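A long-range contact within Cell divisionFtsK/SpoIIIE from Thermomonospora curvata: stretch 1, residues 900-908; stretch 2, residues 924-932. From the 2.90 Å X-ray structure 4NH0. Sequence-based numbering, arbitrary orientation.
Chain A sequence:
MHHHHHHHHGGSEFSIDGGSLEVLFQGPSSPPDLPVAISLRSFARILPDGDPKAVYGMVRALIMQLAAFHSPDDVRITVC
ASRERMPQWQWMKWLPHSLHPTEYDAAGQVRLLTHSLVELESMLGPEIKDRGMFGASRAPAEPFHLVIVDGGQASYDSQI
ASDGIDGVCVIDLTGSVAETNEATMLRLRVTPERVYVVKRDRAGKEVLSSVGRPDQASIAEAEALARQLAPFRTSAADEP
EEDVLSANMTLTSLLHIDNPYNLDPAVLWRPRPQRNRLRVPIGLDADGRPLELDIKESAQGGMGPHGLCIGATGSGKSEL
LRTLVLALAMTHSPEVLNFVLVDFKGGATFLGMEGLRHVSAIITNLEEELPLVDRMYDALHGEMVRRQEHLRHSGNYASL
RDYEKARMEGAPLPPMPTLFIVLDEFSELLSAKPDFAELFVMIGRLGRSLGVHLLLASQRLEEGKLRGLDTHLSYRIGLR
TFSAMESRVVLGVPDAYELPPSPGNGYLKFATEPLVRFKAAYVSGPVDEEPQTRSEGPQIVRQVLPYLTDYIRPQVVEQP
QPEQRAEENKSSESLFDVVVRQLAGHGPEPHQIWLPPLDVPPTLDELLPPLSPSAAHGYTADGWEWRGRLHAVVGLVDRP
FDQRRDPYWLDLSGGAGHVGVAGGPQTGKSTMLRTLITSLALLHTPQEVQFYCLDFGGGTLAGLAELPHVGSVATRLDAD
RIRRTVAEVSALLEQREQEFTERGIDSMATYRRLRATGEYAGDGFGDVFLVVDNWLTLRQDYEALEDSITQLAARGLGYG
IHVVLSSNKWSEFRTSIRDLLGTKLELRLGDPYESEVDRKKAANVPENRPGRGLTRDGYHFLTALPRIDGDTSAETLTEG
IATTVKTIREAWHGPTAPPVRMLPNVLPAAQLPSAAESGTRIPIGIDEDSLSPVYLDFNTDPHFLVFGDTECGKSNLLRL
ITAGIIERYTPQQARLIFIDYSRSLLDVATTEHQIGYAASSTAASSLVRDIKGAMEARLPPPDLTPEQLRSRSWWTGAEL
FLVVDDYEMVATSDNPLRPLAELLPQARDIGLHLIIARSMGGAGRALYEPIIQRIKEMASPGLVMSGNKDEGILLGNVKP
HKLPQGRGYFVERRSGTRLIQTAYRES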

ATOM      1  N   VAL A 900      14.541  10.766 -14.994  1.00 50.66           N
ATOM      2  CA  VAL A 900      13.627  10.943 -16.111  1.00 40.17           C
ATOM      3  C   VAL A 900      14.060  12.144 -16.935  1.00 60.21           C
ATOM      4  O   VAL A 900      13.978  13.283 -16.478  1.00 74.92           O
ATOM      5  CB  VAL A 900      12.177  11.134 -15.640  1.00 55.10           C
ATOM      6  CG1 VAL A 900      11.289  11.527 -16.807  1.00 55.00           C
ATOM      7  CG2 VAL A 900      11.665   9.868 -14.984  1.00 54.88           C
ATOM      8  N   ARG A 901      14.541  11.883 -18.145  1.00 55.85           N
ATOM      9  CA  ARG A 901      14.968  12.949 -19.040  1.00 59.91           C
ATOM     10  C   ARG A 901      13.752  13.662 -19.609  1.00 57.65           C
ATOM     11  O   ARG A 901      12.745  13.031 -19.924  1.00 53.73           O
ATOM     12  CB  ARG A 901      15.845  12.389 -20.159  1.00 58.82           C
ATOM     13  CG  ARG A 901      15.248  11.185 -20.855  1.00 52.89           C
ATOM     14  CD  ARG A 901      16.313  10.327 -21.506  1.00 47.45           C
ATOM     15  NE  ARG A 901      15.742   9.116 -22.084  1.00 62.72           N
ATOM     16  CZ  ARG A 901      15.518   8.945 -23.381  1.00 63.92           C
ATOM     17  NH1 ARG A 901      15.827   9.905 -24.240  1.00 74.34           N
ATOM     18  NH2 ARG A 901      14.991   7.811 -23.822  1.00 77.99           N
ATOM     19  N   MET A 902      13.845  14.980 -19.731  1.00 49.02           N
ATOM     20  CA  MET A 902      12.703  15.782 -20.147  1.00 68.13           C
ATOM     21  C   MET A 902      13.051  16.734 -21.282  1.00 61.07           C
ATOM     22  O   MET A 902      14.204  16.819 -21.701  1.00 61.82           O
ATOM     23  CB  MET A 902      12.159  16.575 -18.959  1.00 65.84           C
ATOM     24  CG  MET A 902      11.776  15.722 -17.768  1.00 50.89           C
ATOM     25  SD  MET A 902      11.043  16.710 -16.460  1.00 75.50           S
ATOM     26  CE  MET A 902       9.891  17.690 -17.413  1.00 66.49           C
ATOM     27  N   LEU A 903      12.043  17.445 -21.776  1.00 47.57           N
ATOM     28  CA  LEU A 903      12.249  18.453 -22.804  1.00 46.21           C
ATOM     29  C   LEU A 903      13.139  19.569 -22.280  1.00 66.18           C
ATOM     30  O   LEU A 903      12.840  20.177 -21.252  1.00 81.35           O
ATOM     31  CB  LEU A 903      10.914  19.025 -23.281  1.00 54.26           C
ATOM     32  CG  LEU A 903      10.086  18.156 -24.228  1.00 51.25           C
ATOM     33  CD1 LEU A 903       8.803  18.869 -24.615  1.00 46.70           C
ATOM     34  CD2 LEU A 903      10.895  17.807 -25.461  1.00 52.26           C
ATOM     35  N   PRO A 904      14.246  19.836 -22.984  1.00 64.67           N
ATOM     36  CA  PRO A 904      15.205  20.870 -22.587  1.00 71.05           C
ATOM     37  C   PRO A 904      14.585  22.259 -22.604  1.00 80.36           C
ATOM     38  O   PRO A 904      13.719  22.528 -23.434  1.00 69.09           O
ATOM     39  CB  PRO A 904      16.305  20.757 -23.648  1.00 59.72           C
ATOM     40  CG  PRO A 904      16.133  19.402 -24.247  1.00 58.65           C
ATOM     41  CD  PRO A 904      14.669  19.134 -24.206  1.00 56.79           C
ATOM     42  N   ASN A 905      15.018  23.124 -21.694  1.00 90.62           N
ATOM     43  CA  ASN A 905      14.610  24.521 -21.728  1.00 85.14           C
ATOM     44  C   ASN A 905      15.187  25.188 -22.967  1.00 75.78           C
ATOM     45  O   ASN A 905      14.567  26.067 -23.564  1.00 75.58           O
ATOM     46  CB  ASN A 905      15.061  25.253 -20.463  1.00 93.75           C
ATOM     47  CG  ASN A 905      14.268  24.842 -19.240  1.00101.86           C
ATOM     48  OD1 ASN A 905      13.071  24.566 -19.326  1.00 92.23           O
ATOM     49  ND2 ASN A 905      14.933  24.798 -18.091  1.00 95.79           N
ATOM     50  N   VAL A 906      16.383  24.754 -23.346  1.00 70.02           N
ATOM     51  CA  VAL A 906      17.022  25.215 -24.568  1.00 66.95           C
ATOM     52  C   VAL A 906      17.633  24.037 -25.320  1.00 70.56           C
ATOM     53  O   VAL A 906      18.469  23.310 -24.786  1.00 50.60           O
ATOM     54  CB  VAL A 906      18.105  26.277 -24.280  1.00 55.53           C
ATOM     55  CG1 VAL A 906      18.943  25.881 -23.072  1.00 68.57           C
ATOM     56  CG2 VAL A 906      18.976  26.500 -25.506  1.00 54.63           C
ATOM     57  N   LEU A 907      17.193  23.839 -26.557  1.00 69.83           N
ATOM     58  CA  LEU A 907      17.710  22.765 -27.390  1.00 53.45           C
ATOM     59  C   LEU A 907      18.594  23.331 -28.491  1.00 54.99           C
ATOM     60  O   LEU A 907      18.114  24.039 -29.370  1.00 62.09           O
ATOM     61  CB  LEU A 907      16.566  21.952 -27.994  1.00 55.78           C
ATOM     62  CG  LEU A 907      16.959  20.889 -29.020  1.00 49.33           C
ATOM     63  CD1 LEU A 907      17.828  19.827 -28.377  1.00 50.49           C
ATOM     64  CD2 LEU A 907      15.727  20.265 -29.649  1.00 45.37           C
ATOM     65  N   PRO A 908      19.899  23.035 -28.436  1.00 47.56           N
ATOM     66  CA  PRO A 908      20.820  23.505 -29.474  1.00 54.13           C
ATOM     67  C   PRO A 908      20.524  22.866 -30.825  1.00 53.18           C
ATOM     68  O   PRO A 908      20.215  21.679 -30.885  1.00 62.49           O
ATOM     69  CB  PRO A 908      22.191  23.068 -28.950  1.00 48.56           C
ATOM     70  CG  PRO A 908      22.002  22.898 -27.480  1.00 40.97           C
ATOM     71  CD  PRO A 908      20.609  22.382 -27.325  1.00 52.15           C
ATOM     72  N   ILE A 924      13.390  20.243 -36.887  1.00 42.70           N
ATOM     73  CA  ILE A 924      13.128  21.527 -36.250  1.00 42.06           C
ATOM     74  C   ILE A 924      13.155  21.405 -34.732  1.00 49.41           C
ATOM     75  O   ILE A 924      13.188  22.407 -34.022  1.00 54.49           O
ATOM     76  CB  ILE A 924      11.771  22.109 -36.686  1.00 42.09           C
ATOM     77  CG1 ILE A 924      10.634  21.170 -36.285  1.00 43.83           C
ATOM     78  CG2 ILE A 924      11.757  22.354 -38.184  1.00 44.87           C
ATOM     79  CD1 ILE A 924       9.266  21.671 -36.678  1.00 46.06           C
ATOM     80  N   GLY A 925      13.144  20.172 -34.240  1.00 45.27           N
ATOM     81  CA  GLY A 925      13.192  19.930 -32.812  1.00 48.35           C
ATOM     82  C   GLY A 925      12.855  18.498 -32.452  1.00 58.68           C
ATOM     83  O   GLY A 925      12.793  17.631 -33.320  1.00 67.16           O
ATOM     84  N   ILE A 926      12.641  18.252 -31.165  1.00 60.91           N
ATOM     85  CA  ILE A 926      12.282  16.923 -30.689  1.00 50.65           C
ATOM     86  C   ILE A 926      10.966  16.964 -29.920  1.00 51.78           C
ATOM     87  O   ILE A 926      10.640  17.967 -29.288  1.00 53.88           O
ATOM     88  CB  ILE A 926      13.383  16.325 -29.792  1.00 51.78           C
ATOM     89  CG1 ILE A 926      13.610  17.202 -28.560  1.00 55.14           C
ATOM     90  CG2 ILE A 926      14.675  16.169 -30.573  1.00 49.40           C
ATOM     91  CD1 ILE A 926      14.618  16.638 -27.590  1.00 33.24           C
ATOM     92  N   ASP A 927      10.211  15.872 -29.980  1.00 54.09           N
ATOM     93  CA  ASP A 927       8.907  15.815 -29.335  1.00 58.16           C
ATOM     94  C   ASP A 927       9.010  15.367 -27.884  1.00 53.17           C
ATOM     95  O   ASP A 927      10.064  14.928 -27.437  1.00 44.07           O
ATOM     96  CB  ASP A 927       7.966  14.886 -30.106  1.00 62.73           C
ATOM     97  CG  ASP A 927       8.556  13.508 -30.336  1.00 63.73           C
ATOM     98  OD1 ASP A 927       9.587  13.180 -29.716  1.00 60.90           O
ATOM     99  OD2 ASP A 927       7.983  12.744 -31.141  1.00 55.34           O
ATOM    100  N   GLU A 928       7.907  15.482 -27.153  1.00 59.76           N
ATOM    101  CA  GLU A 928       7.868  15.063 -25.760  1.00 52.17           C
ATOM    102  C   GLU A 928       7.679  13.557 -25.657  1.00 57.25           C
ATOM    103  O   GLU A 928       8.068  12.937 -24.668  1.00 61.70           O
ATOM    104  CB  GLU A 928       6.745  15.784 -25.012  1.00 47.69           C
ATOM    105  CG  GLU A 928       6.731  15.525 -23.514  1.00 50.95           C
ATOM    106  CD  GLU A 928       5.483  16.052 -22.841  1.00 61.84           C
ATOM    107  OE1 GLU A 928       4.383  15.861 -23.397  1.00 51.67           O
ATOM    108  OE2 GLU A 928       5.603  16.656 -21.755  1.00 66.75           O
ATOM    109  N   ASP A 929       7.084  12.973 -26.690  1.00 54.65           N
ATOM    110  CA  ASP A 929       6.693  11.569 -26.666  1.00 60.43           C
ATOM    111  C   ASP A 929       7.878  10.625 -26.492  1.00 58.82           C
ATOM    112  O   ASP A 929       7.885   9.790 -25.590  1.00 59.72           O
ATOM    113  CB  ASP A 929       5.933  11.213 -27.943  1.00 72.93           C
ATOM    114  CG  ASP A 929       5.194   9.896 -27.831  1.00 84.75           C
ATOM    115  OD1 ASP A 929       4.043   9.901 -27.349  1.00104.64           O
ATOM    116  OD2 ASP A 929       5.762   8.857 -28.225  1.00 86.76           O
ATOM    117  N   SER A 930       8.880  10.760 -27.355  1.00 60.42           N
ATOM    118  CA  SER A 930      10.029   9.862 -27.326  1.00 50.03           C
ATOM    119  C   SER A 930      11.353  10.606 -27.458  1.00 47.56           C
ATOM    120  O   SER A 930      12.401   9.985 -27.619  1.00 56.71           O
ATOM    121  CB  SER A 930       9.911   8.820 -28.439  1.00 55.96           C
ATOM    122  OG  SER A 930       9.739   9.440 -29.700  1.00 64.16           O
ATOM    123  N   LEU A 931      11.292  11.933 -27.388  1.00 60.34           N
ATOM    124  CA  LEU A 931      12.469  12.791 -27.517  1.00 44.62           C
ATOM    125  C   LEU A 931      13.217  12.546 -28.823  1.00 54.82           C
ATOM    126  O   LEU A 931      14.436  12.685 -28.886  1.00 60.95           O
ATOM    127  CB  LEU A 931      13.413  12.595 -26.328  1.00 36.38           C
ATOM    128  CG  LEU A 931      12.879  13.030 -24.964  1.00 48.83           C
ATOM    129  CD1 LEU A 931      13.922  12.809 -23.887  1.00 45.89           C
ATOM    130  CD2 LEU A 931      12.458  14.485 -25.000  1.00 49.69           C
ATOM    131  N   SER A 932      12.474  12.185 -29.863  1.00 59.99           N
ATOM    132  CA  SER A 932      13.052  11.945 -31.178  1.00 54.70           C
ATOM    133  C   SER A 932      12.801  13.142 -32.090  1.00 56.28           C
ATOM    134  O   SER A 932      11.815  13.855 -31.917  1.00 59.57           O
ATOM    135  CB  SER A 932      12.474  10.666 -31.788  1.00 53.63           C
ATOM    136  OG  SER A 932      11.062  10.646 -31.691  1.00 79.94           O
TER

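What does the start of stretch 1 contribute? Val900 is out of reach, so the contact begins with Arg901, whose CA-to-CB bond points toward stretch 2. Its side chain is extended at chi2 and chi3 (both t), which carries the guanidinium out to Leu931, where NH1 lies 3.5 Å from CD1 of Leu931. This is packing of a long, exposed side chain against a methyl group, not a polar bond; NE of Arg901 is hydrogen-bonded elsewhere in the structure. Met902 points its CB away and adds little beyond its backbone, its C atom lying 4.4 Å from Leu931 CD2.

Where is the centre of the contact? It is Leu903, which is buried and has more area covered by the other stretch than any other residue here. Its CB points sideways, but the m,t rotamer brings the end of the side chain nearer to stretch 2. CD2 of Leu903 sits 3.7 Å from CD2 of Leu931 and 4.2 Å from CG1 of Ile926, and it also rests 3.6 Å from the carbonyl O of Asp927. The other methyl, CD1, lies 3.7 Å from CB of Glu928, so the acidic residue meets the leucine through its aliphatic part while its OE2 is hydrogen-bonded elsewhere in the structure. A branched, apolar side chain suits this place because both of its methyls find partners.

How is stretch 2 shaped to receive that leucine? The strand ends at Asp927 and the chain then turns, with Asp927 N donating to Ser932 O at 3.2 Å. The side chain of Asp927 points away from stretch 1 and works within the turn: its OD1 accepts a hydrogen bond from Ser932 N at 3.1 Å and a weak one from Ser930 N at 3.5 Å. Leu931, with positive phi and psi (56/32), points toward stretch 1, as does Ile926, so the two offer apolar surface to Leu903.

What continues the contact beyond Leu903? Pro904 touches lightly, its ring CD lying 4.2 Å from Ile926 CD1. Asn905 and Val906 are exposed and out of reach, and contact resumes at Leu907, which is buried and points toward stretch 2. Its CD2 lies 3.9 Å from CG1 of Ile926 and 4.1 Å from CA of Gly925, so the methyl packs on the glycine's backbone carbon. Pro908 is again out of reach. No hydrogen bond crosses between the stretches; apolar packing dominates the 391 Å² they bury together.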